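Local coordinates for protein LbaCas13a H328A (C2c2) (Lachnospiraceae bacterium NK4A179, PDB 5WLH) that binds a CRISPR guide RNA, here in its pre-crRNA form, and acts as an RNA-targeting, A-cleaving Cas13a nuclease, at residues A25-R31 / L481-F487; T19-A25 / I36-D40. All coordinates share one frame. Numbering follows the deposited sequence.

Contact 1 of 2, residues A25-R31 / L481-F487. With nucleotides of chain B.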
loop_
_atom_site.group_PDB
_atom_site.type_symbol
_atom_site.label_atom_id
_atom_site.label_comp_id
_atom_site.label_asym_id
_atom_site.label_seq_id
_atom_site.Cartn_x
_atom_site.Cartn_y
_atom_site.Cartn_z
ATOM N N ALA A 25 11.697 19.274 -0.070
ATOM C CA ALA A 25 10.744 19.388 -1.153
ATOM C C ALA A 25 11.525 19.810 -2.372
ATOM O O ALA A 25 12.679 20.229 -2.276
ATOM C CB ALA A 25 9.623 20.394 -0.838
ATOM N N VAL A 26 10.883 19.707 -3.526
ATOM C CA VAL A 26 11.406 20.283 -4.753
ATOM C C VAL A 26 10.459 21.398 -5.167
ATOM O O VAL A 26 9.253 21.176 -5.306
ATOM C CB VAL A 26 11.544 19.241 -5.869
ATOM C CG1 VAL A 26 11.930 19.931 -7.161
ATOM C CG2 VAL A 26 12.609 18.208 -5.507
ATOM N N VAL A 27 10.987 22.595 -5.351
ATOM C CA VAL A 27 10.148 23.698 -5.807
ATOM C C VAL A 27 10.600 24.104 -7.198
ATOM O O VAL A 27 11.763 23.930 -7.577
ATOM C CB VAL A 27 10.167 24.893 -4.834
ATOM C CG1 VAL A 27 9.631 24.464 -3.466
ATOM C CG2 VAL A 27 11.559 25.479 -4.728
ATOM N N SER A 28 9.664 24.653 -7.968
ATOM C CA SER A 28 9.923 25.063 -9.337
ATOM C C SER A 28 9.466 26.505 -9.479
ATOM O O SER A 28 8.276 26.792 -9.335
ATOM C CB SER A 28 9.185 24.152 -10.321
ATOM O OG SER A 28 9.647 24.356 -11.637
ATOM N N GLU A 29 10.403 27.414 -9.730
ATOM C CA GLU A 29 10.018 28.820 -9.787
ATOM C C GLU A 29 9.779 29.282 -11.220
ATOM O O GLU A 29 8.627 29.480 -11.626
ATOM C CB GLU A 29 11.072 29.680 -9.090
ATOM C CG GLU A 29 11.321 29.228 -7.653
ATOM C CD GLU A 29 11.270 30.367 -6.648
ATOM O OE1 GLU A 29 11.310 31.546 -7.067
ATOM O OE2 GLU A 29 11.183 30.071 -5.434
ATOM N N ASN A 30 10.842 29.455 -11.998
ATOM C CA ASN A 30 10.729 29.875 -13.396
ATOM C C ASN A 30 11.447 28.850 -14.272
ATOM O O ASN A 30 12.529 29.110 -14.807
ATOM C CB ASN A 30 11.282 31.292 -13.590
ATOM C CG ASN A 30 10.315 32.363 -13.113
ATOM O OD1 ASN A 30 9.268 32.588 -13.724
ATOM N ND2 ASN A 30 10.663 33.030 -12.018
ATOM N N ARG A 31 10.834 27.673 -14.398
ATOM C CA ARG A 31 11.378 26.534 -15.141
ATOM C C ARG A 31 12.786 26.157 -14.679
ATOM O O ARG A 31 13.521 25.464 -15.392
ATOM C CB ARG A 31 11.348 26.782 -16.651
ATOM C CG ARG A 31 10.841 25.578 -17.421
ATOM C CD ARG A 31 10.671 25.871 -18.893
ATOM N NE ARG A 31 9.267 25.773 -19.282
ATOM C CZ ARG A 31 8.805 26.065 -20.491
ATOM N NH1 ARG A 31 9.643 26.463 -21.437
ATOM N NH2 ARG A 31 7.512 25.942 -20.759
ATOM N N LEU A 481 3.766 25.388 -16.820
ATOM C CA LEU A 481 4.821 25.648 -17.791
ATOM C C LEU A 481 6.133 25.952 -17.099
ATOM O O LEU A 481 7.202 25.669 -17.647
ATOM C CB LEU A 481 4.440 26.812 -18.706
ATOM C CG LEU A 481 3.519 26.466 -19.872
ATOM C CD1 LEU A 481 3.032 27.751 -20.527
ATOM C CD2 LEU A 481 4.228 25.555 -20.883
ATOM N N SER A 482 6.071 26.514 -15.897
ATOM C CA SER A 482 7.264 26.818 -15.129
ATOM C C SER A 482 7.734 25.645 -14.282
ATOM O O SER A 482 8.684 25.801 -13.507
ATOM C CB SER A 482 7.018 28.039 -14.242
ATOM O OG SER A 482 6.977 29.208 -15.045
ATOM N N GLY A 483 7.095 24.492 -14.396
ATOM C CA GLY A 483 7.618 23.269 -13.819
ATOM C C GLY A 483 6.743 22.729 -12.700
ATOM O O GLY A 483 5.780 23.350 -12.250
ATOM N N ILE A 484 7.123 21.531 -12.270
ATOM C CA ILE A 484 6.388 20.713 -11.312
ATOM C C ILE A 484 7.121 20.720 -9.977
ATOM O O ILE A 484 8.348 20.551 -9.932
ATOM C CB ILE A 484 6.264 19.265 -11.835
ATOM C CG1 ILE A 484 5.535 19.235 -13.178
ATOM C CG2 ILE A 484 5.558 18.390 -10.791
ATOM C CD1 ILE A 484 5.745 17.922 -13.935
ATOM N N SER A 485 6.371 20.869 -8.892
ATOM C CA SER A 485 6.929 20.780 -7.551
ATOM C C SER A 485 6.647 19.408 -6.954
ATOM O O SER A 485 5.782 18.662 -7.417
ATOM C CB SER A 485 6.335 21.859 -6.644
ATOM O OG SER A 485 5.009 21.485 -6.257
ATOM N N SER A 486 7.371 19.089 -5.886
ATOM C CA SER A 486 7.074 17.839 -5.198
ATOM C C SER A 486 5.672 17.865 -4.597
ATOM O O SER A 486 4.979 16.851 -4.601
ATOM C CB SER A 486 8.136 17.543 -4.137
ATOM O OG SER A 486 8.291 18.624 -3.235
ATOM N N PHE A 487 5.215 19.030 -4.116
ATOM C CA PHE A 487 3.863 19.122 -3.577
ATOM C C PHE A 487 2.828 18.771 -4.641
ATOM O O PHE A 487 1.803 18.149 -4.334
ATOM C CB PHE A 487 3.598 20.536 -3.046
ATOM C CG PHE A 487 4.586 20.977 -2.015
ATOM C CD1 PHE A 487 4.481 20.521 -0.708
ATOM C CD2 PHE A 487 5.622 21.821 -2.349
ATOM C CE1 PHE A 487 5.404 20.908 0.267
ATOM C CE2 PHE A 487 6.547 22.220 -1.393
ATOM C CZ PHE A 487 6.426 21.777 -0.073
ATOM P P A B 26 5.501 9.486 -1.692
ATOM O OP1 A B 26 4.653 8.400 -2.243
ATOM O OP2 A B 26 6.871 9.250 -1.187
ATOM O "O5'" A B 26 5.606 10.627 -2.788
ATOM C "C5'" A B 26 4.508 10.979 -3.626
ATOM C "C4'" A B 26 5.029 11.577 -4.908
ATOM O "O4'" A B 26 5.630 12.868 -4.608
ATOM C "C3'" A B 26 6.122 10.750 -5.572
ATOM O "O3'" A B 26 6.090 10.978 -6.977
ATOM C "C2'" A B 26 7.389 11.360 -4.982
ATOM O "O2'" A B 26 8.575 11.126 -5.710
ATOM C "C1'" A B 26 7.013 12.842 -4.914
ATOM N N9 A B 26 7.712 13.516 -3.824
ATOM C C8 A B 26 7.288 13.626 -2.525
ATOM N N7 A B 26 8.164 14.242 -1.753
ATOM C C5 A B 26 9.201 14.545 -2.610
ATOM C C6 A B 26 10.418 15.214 -2.384
ATOM N N6 A B 26 10.755 15.671 -1.168
ATOM N N1 A B 26 11.256 15.346 -3.424
ATOM C C2 A B 26 10.891 14.871 -4.629
ATOM N N3 A B 26 9.767 14.232 -4.954
ATOM C C4 A B 26 8.953 14.108 -3.888
#
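The far end of hairpin strand 22-28 and the turn after it run antiparallel to the loop that leads into the N-capped helix 486-517. Ser-485 is the N-cap: its p rotamer turns the hydroxyl to a backbone N of the first helical turn, while Ser-485 N donates to the Asp-488 carboxylate, consistent with a capping box. Ser-486, also p, is clamped to Val-26 at two points: Val-26 N donates to Ser-486 OG (2.8 Å) and Ser-486 N to Val-26 O (2.9 Å). This pairing brings both residues to the pre-crRNA, with Ser-486 CB lying 3.5 Å from C5 of A26 of chain B, over the base, and the t rotamer of Val-26 placing CG2 3.8 Å from N1 of A26. Phe-487 (m) brings its ring to the strand, CZ 3.6 Å from Ala-25 CB, and packs onward against helix 915-941. Farther along, Ser-28 (t) sends OG to Ser-482 O at 2.6 Å. Gly-483, at phi 114°, leaves the space for this hydroxyl; a CB there would lie 2.0 Å from Ser-28 OG and would also jam against the preceding carbonyl. Arg-31, poorly ordered and with positive phi, also donates from its N to Ser-482 O (3.0 Å), and its side chain bends until Arg-31 NE donates to Leu-481 O at 2.6 Å.

Contact 2 of 2, residues T19-A25 / I36-D40. With nucleotides of chain B.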
loop_
_atom_site.group_PDB
_atom_site.type_symbol
_atom_site.label_atom_id
_atom_site.label_comp_id
_atom_site.label_asym_id
_atom_site.label_seq_id
_atom_site.Cartn_x
_atom_site.Cartn_y
_atom_site.Cartn_z
ATOM N N THR A 19 18.721 14.463 8.181
ATOM C CA THR A 19 17.747 15.555 8.165
ATOM C C THR A 19 16.505 15.228 8.987
ATOM O O THR A 19 15.377 15.510 8.568
ATOM C CB THR A 19 17.353 15.882 6.730
ATOM O OG1 THR A 19 16.645 14.764 6.180
ATOM C CG2 THR A 19 18.586 16.167 5.877
ATOM N N VAL A 20 16.682 14.634 10.169
ATOM C CA VAL A 20 15.541 14.197 10.967
ATOM C C VAL A 20 14.677 15.381 11.396
ATOM O O VAL A 20 13.460 15.236 11.564
ATOM C CB VAL A 20 16.041 13.373 12.173
ATOM C CG1 VAL A 20 16.879 14.241 13.104
ATOM C CG2 VAL A 20 14.876 12.725 12.913
ATOM N N ASN A 21 15.277 16.567 11.563
ATOM C CA ASN A 21 14.514 17.757 11.945
ATOM C C ASN A 21 13.584 18.210 10.827
ATOM O O ASN A 21 12.455 18.648 11.082
ATOM C CB ASN A 21 15.452 18.918 12.289
ATOM C CG ASN A 21 16.325 18.650 13.493
ATOM O OD1 ASN A 21 16.900 17.572 13.636
ATOM N ND2 ASN A 21 16.454 19.654 14.358
ATOM N N ALA A 22 14.054 18.136 9.588
ATOM C CA ALA A 22 13.505 18.913 8.493
ATOM C C ALA A 22 12.868 18.007 7.447
ATOM O O ALA A 22 13.046 16.787 7.438
ATOM C CB ALA A 22 14.607 19.772 7.867
ATOM N N LYS A 23 12.095 18.618 6.569
ATOM C CA LYS A 23 11.621 17.922 5.387
ATOM C C LYS A 23 12.323 18.475 4.167
ATOM O O LYS A 23 12.880 19.577 4.185
ATOM C CB LYS A 23 10.109 18.053 5.249
ATOM C CG LYS A 23 9.369 17.555 6.485
ATOM C CD LYS A 23 7.883 17.410 6.233
ATOM C CE LYS A 23 7.226 16.564 7.312
ATOM N NZ LYS A 23 7.249 15.118 6.984
ATOM N N THR A 24 12.294 17.708 3.087
ATOM C CA THR A 24 12.756 18.222 1.812
ATOM C C THR A 24 11.571 18.355 0.874
ATOM O O THR A 24 10.555 17.671 1.027
ATOM C CB THR A 24 13.818 17.325 1.167
ATOM O OG1 THR A 24 13.191 16.152 0.631
ATOM C CG2 THR A 24 14.853 16.909 2.192
ATOM N N ALA A 25 11.697 19.274 -0.070
ATOM C CA ALA A 25 10.744 19.388 -1.153
ATOM C C ALA A 25 11.525 19.810 -2.372
ATOM O O ALA A 25 12.679 20.229 -2.276
ATOM C CB ALA A 25 9.623 20.394 -0.838
ATOM N N ILE A 36 14.739 21.992 -1.506
ATOM C CA ILE A 36 14.766 22.807 -0.301
ATOM C C ILE A 36 14.657 21.927 0.926
ATOM O O ILE A 36 14.102 20.824 0.893
ATOM C CB ILE A 36 13.643 23.869 -0.279
ATOM C CG1 ILE A 36 12.261 23.192 -0.290
ATOM C CG2 ILE A 36 13.833 24.821 -1.405
ATOM C CD1 ILE A 36 11.131 24.078 0.262
ATOM N N LEU A 37 15.207 22.433 2.025
ATOM C CA LEU A 37 14.958 21.915 3.357
ATOM C C LEU A 37 14.004 22.855 4.064
ATOM O O LEU A 37 14.143 24.079 3.970
ATOM C CB LEU A 37 16.249 21.821 4.184
ATOM C CG LEU A 37 17.251 20.712 3.924
ATOM C CD1 LEU A 37 18.295 20.747 5.051
ATOM C CD2 LEU A 37 16.523 19.386 3.921
ATOM N N TYR A 38 13.041 22.291 4.770
ATOM C CA TYR A 38 12.134 23.124 5.541
ATOM C C TYR A 38 11.745 22.455 6.840
ATOM O O TYR A 38 11.614 21.230 6.930
ATOM C CB TYR A 38 10.880 23.500 4.748
ATOM C CG TYR A 38 9.944 22.364 4.349
ATOM C CD1 TYR A 38 10.230 21.545 3.274
ATOM C CD2 TYR A 38 8.732 22.181 5.017
ATOM C CE1 TYR A 38 9.339 20.536 2.883
ATOM C CE2 TYR A 38 7.835 21.193 4.631
ATOM C CZ TYR A 38 8.152 20.371 3.567
ATOM O OH TYR A 38 7.263 19.384 3.185
ATOM N N ASN A 39 11.573 23.290 7.851
ATOM C CA ASN A 39 11.154 22.843 9.167
ATOM C C ASN A 39 9.643 22.705 9.211
ATOM O O ASN A 39 8.914 23.534 8.661
ATOM C CB ASN A 39 11.640 23.828 10.227
ATOM C CG ASN A 39 13.102 24.203 10.026
ATOM O OD1 ASN A 39 13.996 23.381 10.255
ATOM N ND2 ASN A 39 13.353 25.437 9.567
ATOM N N ASP A 40 9.174 21.633 9.847
ATOM C CA ASP A 40 7.758 21.320 9.822
ATOM C C ASP A 40 7.326 20.773 11.176
ATOM O O ASP A 40 7.982 19.862 11.698
ATOM C CB ASP A 40 7.478 20.300 8.724
ATOM C CG ASP A 40 5.996 20.071 8.512
ATOM O OD1 ASP A 40 5.273 21.063 8.298
ATOM O OD2 ASP A 40 5.551 18.902 8.566
ATOM P P G B 23 18.820 12.057 4.530
ATOM O OP1 G B 23 18.284 12.772 5.725
ATOM O OP2 G B 23 19.026 10.598 4.590
ATOM O "O5'" G B 23 17.901 12.312 3.261
ATOM C "C5'" G B 23 17.547 13.638 2.907
ATOM C "C4'" G B 23 16.722 13.646 1.653
ATOM O "O4'" G B 23 17.420 12.978 0.580
ATOM C "C3'" G B 23 15.407 12.909 1.734
ATOM O "O3'" G B 23 14.416 13.651 2.422
ATOM C "C2'" G B 23 15.082 12.662 0.270
ATOM O "O2'" G B 23 14.600 13.860 -0.332
ATOM C "C1'" G B 23 16.476 12.377 -0.294
ATOM N N9 G B 23 16.776 10.935 -0.374
ATOM C C8 G B 23 17.535 10.183 0.494
ATOM N N7 G B 23 17.630 8.925 0.114
ATOM C C5 G B 23 16.913 8.867 -1.090
ATOM C C6 G B 23 16.660 7.783 -1.970
ATOM O O6 G B 23 17.060 6.616 -1.849
ATOM N N1 G B 23 15.885 8.166 -3.073
ATOM C C2 G B 23 15.394 9.440 -3.276
ATOM N N2 G B 23 14.657 9.683 -4.374
ATOM N N3 G B 23 15.632 10.454 -2.456
ATOM C C4 G B 23 16.376 10.092 -1.393
ATOM P P A B 26 5.501 9.486 -1.692
ATOM O OP1 A B 26 4.653 8.400 -2.243
ATOM O OP2 A B 26 6.871 9.250 -1.187
ATOM O "O5'" A B 26 5.606 10.627 -2.788
ATOM C "C5'" A B 26 4.508 10.979 -3.626
ATOM C "C4'" A B 26 5.029 11.577 -4.908
ATOM O "O4'" A B 26 5.630 12.868 -4.608
ATOM C "C3'" A B 26 6.122 10.750 -5.572
ATOM O "O3'" A B 26 6.090 10.978 -6.977
ATOM C "C2'" A B 26 7.389 11.360 -4.982
ATOM O "O2'" A B 26 8.575 11.126 -5.710
ATOM C "C1'" A B 26 7.013 12.842 -4.914
ATOM N N9 A B 26 7.712 13.516 -3.824
ATOM C C8 A B 26 7.288 13.626 -2.525
ATOM N N7 A B 26 8.164 14.242 -1.753
ATOM C C5 A B 26 9.201 14.545 -2.610
ATOM C C6 A B 26 10.418 15.214 -2.384
ATOM N N6 A B 26 10.755 15.671 -1.168
ATOM N N1 A B 26 11.256 15.346 -3.424
ATOM C C2 A B 26 10.891 14.871 -4.629
ATOM N N3 A B 26 9.767 14.232 -4.954
ATOM C C4 A B 26 8.953 14.108 -3.888
HETATM O O HOH W 1 7.869 17.761 1.304
#
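One hydroxyl touches two nucleotides: Thr-24 OG1 hydrogen-bonds O2' of G23 of chain B at 2.9 Å and takes a weak bond from N6 of A26 of chain B at 3.1 Å. Earlier in the same segment, Thr-19 N (3.0 Å) and Thr-19 OG1 (2.6 Å) both donate hydrogen bonds to OP1 of G23 of chain B. Behind this RNA-facing edge, antiparallel strands pair through Lys-23 N to Tyr-38 O (2.7 Å), Tyr-38 N to Lys-23 O (2.8 Å), Ala-25 N to Ile-36 O (3.0 Å) and Ile-36 N to Ala-25 O (2.8 Å). The face of Lys-23, Ala-25, Ile-36 and Tyr-38 centres on the tyrosine ring: Lys-23 CB makes a CH-pi contact 3.7 Å from the Tyr-38 ring centroid. A water donates to Thr-24 O (2.7 Å) and hydrogen-bonds Tyr-38 OH (2.6 Å), which also meets Arg-938 of helix 915-941. On the other face Thr-24 CG2 packs against Leu-37 CD2 (3.5 Å). Asp-40 forms a salt bridge with Arg-937. The whole is a two-stranded antiparallel beta hairpin, here serving as a pre-crRNA-binding element.

Overall arrangement
From the N terminus the chain enters contact 2 at 19-25, passes through Ala-25, shared by both contacts, into 25-31, and turns back into 36-40, where contact 2 closes a short hairpin loop. The chain returns at 481-487, where contact 1 closes a loop of 449 residues, more than half of them helical, counted from the end of 25-31. Since the segments alternate, the two closures cross rather than nest. Their centres lie about 17 Å apart, both contacts using strand 22-28, and they touch through Phe-487 CE1 on Tyr-38 OH (3.8 Å) and Val-27 CG1 on Ile-36 CD1 (4.0 Å). Together they set the N-terminal hairpin between the start of helix 486-517, helix 915-941 and the bound pre-crRNA, with A26 of chain B bordering both.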